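Local coordinates for uncharacterized protein (Leptospirillum rubarum, PDB 3OMD), which is of unknown function but folds as a single all-helical chain of the DUF5069 family, at residues Ser106-Ser109 against Pro110-Asp114; Ala66-Val69 against Lys70-Gln74; Gln52-Phe55 against Ser56-Leu60. All coordinates share one frame; numbering follows the deposited sequence. Where two conformers were deposited one is given.

Interaction 1 (Ser106-Ser109 against Pro110-Asp114); sequences SPDS and PEKWD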
loop_
_atom_site.group_PDB
_atom_site.type_symbol
_atom_site.label_atom_id
_atom_site.label_comp_id
_atom_site.label_asym_id
_atom_site.label_seq_id
_atom_site.Cartn_x
_atom_site.Cartn_y
_atom_site.Cartn_z
ATOM N N SER A 106 -6.498 11.561 5.545
ATOM C CA SER A 106 -7.617 11.392 6.459
ATOM C C SER A 106 -8.899 11.524 5.646
ATOM O O SER A 106 -8.847 11.954 4.496
ATOM C CB SER A 106 -7.521 12.416 7.587
ATOM O OG SER A 106 -6.274 12.300 8.259
ATOM N N PRO A 107 -10.044 11.123 6.224
ATOM C CA PRO A 107 -11.290 11.182 5.432
ATOM C C PRO A 107 -11.521 12.594 4.897
ATOM O O PRO A 107 -11.487 13.591 5.649
ATOM C CB PRO A 107 -12.384 10.788 6.443
ATOM C CG PRO A 107 -11.687 10.190 7.599
ATOM C CD PRO A 107 -10.231 10.377 7.484
ATOM N N ASP A 108 -11.761 12.684 3.596
ATOM C CA ASP A 108 -11.717 14.002 2.943
ATOM C C ASP A 108 -13.047 14.748 2.851
ATOM O O ASP A 108 -13.120 15.793 2.201
ATOM C CB ASP A 108 -11.044 13.927 1.591
ATOM C CG ASP A 108 -11.890 13.203 0.562
ATOM O OD1 ASP A 108 -13.093 12.907 0.815
ATOM O OD2 ASP A 108 -11.361 12.960 -0.559
ATOM N N SER A 109 -14.049 14.275 3.586
ATOM C CA SER A 109 -15.385 14.859 3.595
ATOM C C SER A 109 -16.080 14.359 4.825
ATOM O O SER A 109 -15.716 13.293 5.350
ATOM C CB SER A 109 -16.179 14.455 2.347
ATOM O OG SER A 109 -16.485 13.063 2.395
ATOM N N PRO A 110 -17.140 15.053 5.253
ATOM C CA PRO A 110 -17.865 14.527 6.394
ATOM C C PRO A 110 -18.504 13.159 6.109
ATOM O O PRO A 110 -18.548 12.335 7.017
ATOM C CB PRO A 110 -18.921 15.616 6.651
ATOM C CG PRO A 110 -18.163 16.875 6.240
ATOM C CD PRO A 110 -17.577 16.430 4.919
ATOM N N GLU A 111 -18.950 12.903 4.869
ATOM C CA GLU A 111 -19.492 11.602 4.501
ATOM C C GLU A 111 -18.412 10.535 4.753
ATOM O O GLU A 111 -18.654 9.495 5.366
ATOM C CB GLU A 111 -19.948 11.579 3.031
ATOM C CG GLU A 111 -20.513 10.215 2.599
ATOM C CD GLU A 111 -21.144 10.136 1.198
ATOM O OE1 GLU A 111 -21.262 11.144 0.451
ATOM O OE2 GLU A 111 -21.518 9.009 0.842
ATOM N N LYS A 112 -17.197 10.811 4.293
ATOM C CA LYS A 112 -16.140 9.806 4.460
ATOM C C LYS A 112 -15.720 9.715 5.937
ATOM O O LYS A 112 -15.302 8.645 6.412
ATOM C CB LYS A 112 -14.930 10.160 3.595
ATOM C CG LYS A 112 -15.148 9.903 2.124
ATOM C CD LYS A 112 -13.890 10.083 1.312
ATOM C CE LYS A 112 -14.116 9.876 -0.180
ATOM N NZ LYS A 112 -12.889 10.357 -0.907
ATOM N N TRP A 113 -15.808 10.834 6.666
ATOM C CA TRP A 113 -15.506 10.820 8.096
ATOM C C TRP A 113 -16.468 9.902 8.860
ATOM O O TRP A 113 -16.037 9.177 9.756
ATOM C CB TRP A 113 -15.586 12.244 8.641
ATOM C CG TRP A 113 -15.237 12.460 10.053
ATOM C CD1 TRP A 113 -14.217 11.887 10.775
ATOM C CD2 TRP A 113 -15.850 13.425 10.911
ATOM N NE1 TRP A 113 -14.185 12.434 12.041
ATOM C CE2 TRP A 113 -15.172 13.377 12.150
ATOM C CE3 TRP A 113 -16.922 14.324 10.754
ATOM C CZ2 TRP A 113 -15.551 14.189 13.245
ATOM C CZ3 TRP A 113 -17.289 15.121 11.835
ATOM C CH2 TRP A 113 -16.596 15.050 13.064
ATOM N N ASP A 114 -17.753 9.945 8.500
ATOM C CA ASP A 114 -18.743 9.017 9.098
ATOM C C ASP A 114 -18.376 7.560 8.817
ATOM O O ASP A 114 -18.421 6.709 9.719
ATOM C CB ASP A 114 -20.155 9.326 8.594
ATOM C CG ASP A 114 -20.685 10.651 9.092
ATOM O OD1 ASP A 114 -20.149 11.208 10.082
ATOM O OD2 ASP A 114 -21.652 11.148 8.446
#
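P107 meets the first turn of helix 110-123 through its ring: CB lies 3.4 Å from W113 N, and CG reaches the W113 CA. Its CB also comes within 4.1 Å of W113 CB, while the indole leads away from the loop, with P107 CG obliquely beside it, and makes a cation-pi contact with R117. A proline suits this place because its rigid ring offers a compact apolar surface to the backbone of the turn.

At D108 the contact becomes ionic. With CG set between its own backbone N and carbonyl carbon (chi1 71°), the carboxylate swings over to the end of K112. The lysine crosses it obliquely with an extended chain, and NZ sits before both oxygens, 3.1 Å from D108 OD1 and 3.0 Å from D108 OD2. Both hydrogen bonds are weak, but together they make a salt bridge on the exposed side of the turn.

S109 then opens the helix. Its OG accepts from K112 N at 3.0 Å with an N-H...O angle of 161°, and its carbonyl O receives W113 N at 2.8 Å, the first i to i+4 bond of the helix. Serine serves well because its short hydroxyl can fold back onto an amide of the first turn. P110, which has no N-H to satisfy, follows naturally as the first helical residue. The result is a classical serine N-cap followed by proline at N1.

Interaction 2 (Ala66-Val69 against Lys70-Gln74); sequences AEAV and KSRPQ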
loop_
_atom_site.group_PDB
_atom_site.type_symbol
_atom_site.label_atom_id
_atom_site.label_comp_id
_atom_site.label_asym_id
_atom_site.label_seq_id
_atom_site.Cartn_x
_atom_site.Cartn_y
_atom_site.Cartn_z
ATOM N N ALA A 66 2.954 -4.592 -12.256
ATOM C CA ALA A 66 2.494 -5.948 -11.991
ATOM C C ALA A 66 3.298 -6.937 -12.825
ATOM O O ALA A 66 3.626 -8.010 -12.336
ATOM C CB ALA A 66 0.964 -6.091 -12.259
ATOM N N GLU A 67 3.586 -6.602 -14.079
ATOM C CA GLU A 67 4.414 -7.491 -14.906
ATOM C C GLU A 67 5.829 -7.627 -14.353
ATOM O O GLU A 67 6.402 -8.731 -14.326
ATOM C CB GLU A 67 4.486 -6.986 -16.349
ATOM C CG GLU A 67 5.310 -7.927 -17.294
ATOM C CD GLU A 67 4.715 -9.335 -17.440
ATOM O OE1 GLU A 67 3.467 -9.466 -17.296
ATOM O OE2 GLU A 67 5.494 -10.306 -17.684
ATOM N N ALA A 68 6.372 -6.517 -13.857
ATOM C CA ALA A 68 7.739 -6.521 -13.369
ATOM C C ALA A 68 7.918 -7.416 -12.153
ATOM O O ALA A 68 8.974 -8.071 -12.017
ATOM C CB ALA A 68 8.199 -5.095 -13.028
ATOM N N VAL A 69 6.914 -7.490 -11.282
ATOM C CA VAL A 69 7.070 -8.292 -10.082
ATOM C C VAL A 69 7.120 -9.791 -10.392
ATOM O O VAL A 69 7.722 -10.536 -9.618
ATOM C CB VAL A 69 6.023 -7.980 -8.984
ATOM C CG1 VAL A 69 6.031 -6.515 -8.622
ATOM C CG2 VAL A 69 4.661 -8.493 -9.361
ATOM N N LYS A 70 6.604 -10.201 -11.555
ATOM C CA LYS A 70 6.628 -11.625 -11.946
ATOM C C LYS A 70 8.011 -12.230 -12.098
ATOM O O LYS A 70 8.148 -13.447 -11.935
ATOM C CB LYS A 70 5.865 -11.868 -13.252
ATOM C CG LYS A 70 4.411 -11.428 -13.156
ATOM C CD LYS A 70 3.704 -11.735 -14.494
ATOM C CE LYS A 70 2.231 -11.357 -14.565
ATOM N NZ LYS A 70 1.579 -11.633 -15.917
ATOM N N SER A 71 9.014 -11.457 -12.516
ATOM C CA SER A 71 10.374 -11.998 -12.627
ATOM C C SER A 71 11.274 -11.528 -11.482
ATOM O O SER A 71 12.486 -11.811 -11.464
ATOM C CB SER A 71 11.005 -11.653 -13.976
ATOM O OG SER A 71 11.039 -10.235 -14.081
ATOM N N ARG A 72 10.680 -10.822 -10.515
ATOM C CA ARG A 72 11.414 -10.208 -9.390
ATOM C C ARG A 72 10.805 -10.599 -8.045
ATOM O O ARG A 72 10.061 -9.822 -7.438
ATOM C CB ARG A 72 11.361 -8.691 -9.567
ATOM C CG ARG A 72 12.127 -8.289 -10.844
ATOM C CD ARG A 72 11.926 -6.797 -11.194
ATOM N NE ARG A 72 12.730 -6.433 -12.354
ATOM C CZ ARG A 72 12.343 -6.575 -13.629
ATOM N NH1 ARG A 72 11.130 -7.075 -13.947
ATOM N NH2 ARG A 72 13.184 -6.217 -14.597
ATOM N N PRO A 73 11.118 -11.793 -7.549
ATOM C CA PRO A 73 10.491 -12.350 -6.367
ATOM C C PRO A 73 10.927 -11.698 -5.066
ATOM O O PRO A 73 10.195 -11.773 -4.070
ATOM C CB PRO A 73 10.935 -13.837 -6.387
ATOM C CG PRO A 73 12.170 -13.834 -7.199
ATOM C CD PRO A 73 11.987 -12.774 -8.234
ATOM N N GLN A 74 12.068 -11.010 -5.091
ATOM C CA GLN A 74 12.580 -10.403 -3.891
ATOM C C GLN A 74 12.327 -8.893 -3.905
ATOM O O GLN A 74 12.429 -8.236 -4.941
ATOM C CB GLN A 74 14.070 -10.661 -3.779
ATOM C CG GLN A 74 14.487 -12.142 -3.894
ATOM C CD GLN A 74 13.679 -13.091 -2.989
ATOM O OE1 GLN A 74 13.385 -14.240 -3.379
ATOM N NE2 GLN A 74 13.319 -12.629 -1.787
HETATM O O HOH W 1 8.778 -9.683 -15.291
HETATM O O HOH W 2 8.174 -13.560 -8.967
#
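R72 NH1 donates to A68 O at 3.1 Å, nearly straight at 169°; the oxygen lies in the guanidinium plane at its edge, and the nitrogen meets a carbonyl lone pair. The arginine chain, extended from CG to NE, passes alongside this oxygen, bringing CD to 3.3 Å from A68 O. S71 N adds a weak bond to the same carbonyl.

E67 and K70 form a salt bridge, OE1 to NZ 3.2 Å, with the lysine nitrogen on the syn side but 26° out of the carboxylate plane. The glutamate chain bends at chi2 (62°) so that its carboxylate meets the ammonium end of the lysine, which is extended beyond CG.

Behind these side chains, the backbone sets the spacing. K70 N bonds to E67 O at 3.1 Å, and R72 N to V69 O at 3.1 Å, closing a type I turn from V69 to R72. One water donates to E67 O and is hydrogen-bonded to S71 OG. Farther out, R34 donates to V69 O and R72 O, while A68 and R72 touch W81 and V69 rests on M78.

The small A68 CB lies 3.7 Å from R72 NH1, so the guanidinium can approach the carbonyl closely. Carbonyls near the end of helix 62-69 thus gain the guanidinium groups of R72 and R34 as donors, whose positive charge would probably complement the negative end of the helix dipole, with water adding a further donor.

Interaction 3 (Gln52-Phe55 against Ser56-Leu60); sequences QAFF and SFFGL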
loop_
_atom_site.group_PDB
_atom_site.type_symbol
_atom_site.label_atom_id
_atom_site.label_comp_id
_atom_site.label_asym_id
_atom_site.label_seq_id
_atom_site.Cartn_x
_atom_site.Cartn_y
_atom_site.Cartn_z
ATOM N N GLN A 52 -3.132 4.049 -6.790
ATOM C CA GLN A 52 -3.041 5.053 -7.863
ATOM C C GLN A 52 -2.221 6.237 -7.352
ATOM O O GLN A 52 -1.442 6.813 -8.104
ATOM C CB GLN A 52 -4.437 5.535 -8.235
ATOM C CG GLN A 52 -5.283 4.519 -8.993
ATOM C CD GLN A 52 -6.736 4.982 -9.110
ATOM O OE1 GLN A 52 -6.975 6.166 -9.373
ATOM N NE2 GLN A 52 -7.711 4.047 -8.947
ATOM N N ALA A 53 -2.426 6.625 -6.092
ATOM C CA ALA A 53 -1.658 7.752 -5.544
ATOM C C ALA A 53 -0.155 7.446 -5.532
ATOM O O ALA A 53 0.655 8.275 -5.908
ATOM C CB ALA A 53 -2.169 8.149 -4.138
ATOM N N PHE A 54 0.210 6.226 -5.156
ATOM C CA PHE A 54 1.616 5.819 -5.134
ATOM C C PHE A 54 2.162 5.767 -6.574
ATOM O O PHE A 54 3.226 6.356 -6.893
ATOM C CB PHE A 54 1.732 4.430 -4.482
ATOM C CG PHE A 54 3.112 3.857 -4.552
ATOM C CD1 PHE A 54 4.074 4.220 -3.611
ATOM C CD2 PHE A 54 3.440 2.921 -5.527
ATOM C CE1 PHE A 54 5.362 3.712 -3.674
ATOM C CE2 PHE A 54 4.740 2.426 -5.604
ATOM C CZ PHE A 54 5.697 2.827 -4.685
ATOM N N PHE A 55 1.454 5.051 -7.458
ATOM C CA PHE A 55 1.930 4.993 -8.838
ATOM C C PHE A 55 2.025 6.376 -9.499
ATOM O O PHE A 55 2.989 6.675 -10.223
ATOM C CB PHE A 55 0.991 4.089 -9.673
ATOM C CG PHE A 55 1.044 2.614 -9.256
ATOM C CD1 PHE A 55 2.254 1.998 -8.964
ATOM C CD2 PHE A 55 -0.134 1.844 -9.230
ATOM C CE1 PHE A 55 2.310 0.601 -8.636
ATOM C CE2 PHE A 55 -0.084 0.468 -8.895
ATOM C CZ PHE A 55 1.124 -0.159 -8.606
ATOM N N SER A 56 1.031 7.222 -9.254
ATOM C CA SER A 56 1.045 8.567 -9.841
ATOM C C SER A 56 2.255 9.348 -9.338
ATOM O O SER A 56 2.995 9.948 -10.123
ATOM C CB SER A 56 -0.250 9.336 -9.515
ATOM O OG SER A 56 -0.211 10.634 -10.090
ATOM N N PHE A 57 2.492 9.287 -8.030
ATOM C CA PHE A 57 3.556 10.102 -7.423
ATOM C C PHE A 57 4.908 9.784 -8.054
ATOM O O PHE A 57 5.690 10.694 -8.381
ATOM C CB PHE A 57 3.605 9.863 -5.917
ATOM C CG PHE A 57 4.536 10.816 -5.207
ATOM C CD1 PHE A 57 4.043 11.973 -4.626
ATOM C CD2 PHE A 57 5.917 10.552 -5.142
ATOM C CE1 PHE A 57 4.944 12.881 -3.982
ATOM C CE2 PHE A 57 6.806 11.406 -4.495
ATOM C CZ PHE A 57 6.308 12.606 -3.932
ATOM N N PHE A 58 5.147 8.490 -8.286
ATOM C CA PHE A 58 6.460 8.042 -8.758
ATOM C C PHE A 58 6.533 7.859 -10.258
ATOM O O PHE A 58 7.598 7.574 -10.793
ATOM C CB PHE A 58 6.927 6.789 -7.968
ATOM C CG PHE A 58 7.201 7.097 -6.522
ATOM C CD1 PHE A 58 8.325 7.848 -6.160
ATOM C CD2 PHE A 58 6.321 6.690 -5.538
ATOM C CE1 PHE A 58 8.572 8.191 -4.823
ATOM C CE2 PHE A 58 6.577 7.021 -4.183
ATOM C CZ PHE A 58 7.686 7.775 -3.849
ATOM N N GLY A 59 5.403 8.070 -10.941
ATOM C CA GLY A 59 5.358 7.967 -12.425
ATOM C C GLY A 59 5.450 6.544 -12.907
ATOM O O GLY A 59 6.078 6.271 -13.937
ATOM N N LEU A 60 4.821 5.634 -12.173
ATOM C CA LEU A 60 4.818 4.222 -12.525
ATOM C C LEU A 60 3.507 3.795 -13.150
ATOM O O LEU A 60 2.431 4.266 -12.775
ATOM C CB LEU A 60 5.032 3.384 -11.277
ATOM C CG LEU A 60 6.345 3.617 -10.503
ATOM C CD1 LEU A 60 6.328 2.893 -9.108
ATOM C CD2 LEU A 60 7.594 3.238 -11.323
#
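F54 O accepts from F58 N at 3.2 Å, one of three successive i to i+4 bonds along this last part of helix 50-58, beyond which L60 N donates to F55 O (2.9 Å, 161°) and G59 N to S56 O (3.2 Å), the two bonds of a Schellman motif. G59 leaves the helix with positive phi, a conformation that glycine, lacking a CB, adopts easily.

The F54 side chain has CG anti to its N (chi1 173°), while F58 has its CG beside N, and these choices bring the two rings together one helical turn apart. F58 CD2 lies over one face of the F54 ring, displaced toward the rim, and F54 CE1 comes 3.6 Å from F58 CE2. The rings meet at a slant, planes at 56° and centroids 5.2 Å apart.

L60, just past the glycine, turns back toward the helix. Its CD1 touches F54 CE2 at 3.9 Å, while its CB lies 3.9 Å from F55 CD1, the leucine crossing the F55 side chain at about a right angle. Leucine's CB and one methyl thus let it reach both rings, and the large rings give the buried side of the helix a broad apolar surface. S56 occupies the exposed side, where a small polar residue is at home.

Around this helix end, F54 and F55 rest on V29 of helix 26-38, and F55 also meets the F65 ring of helix 62-69. L60 packs on W81 and Q85 of helix 75-85, while F57 and F58 reach F98 of helix 92-104, so that the helix and the loop residue L60 after it pack against four other helices.

All three contacts concern helix ends, and they succeed one another along the chain as interaction 3, interaction 2 and interaction 1. Interactions 2 and 3 are neighbours, their centres about 17 Å and their nearest atoms about 6 Å apart without touching; W81 of helix 75-85 links them, meeting L60 of the one and A68 and R72 of the other. Interaction 1 is more remote, with its centre about 23 Å from that of interaction 3 and about 35 Å from that of interaction 2, which lies on the opposite side of the chain's centre. It is a surface start of a helix, whereas the other two are partly buried ends. No active site has been assigned here.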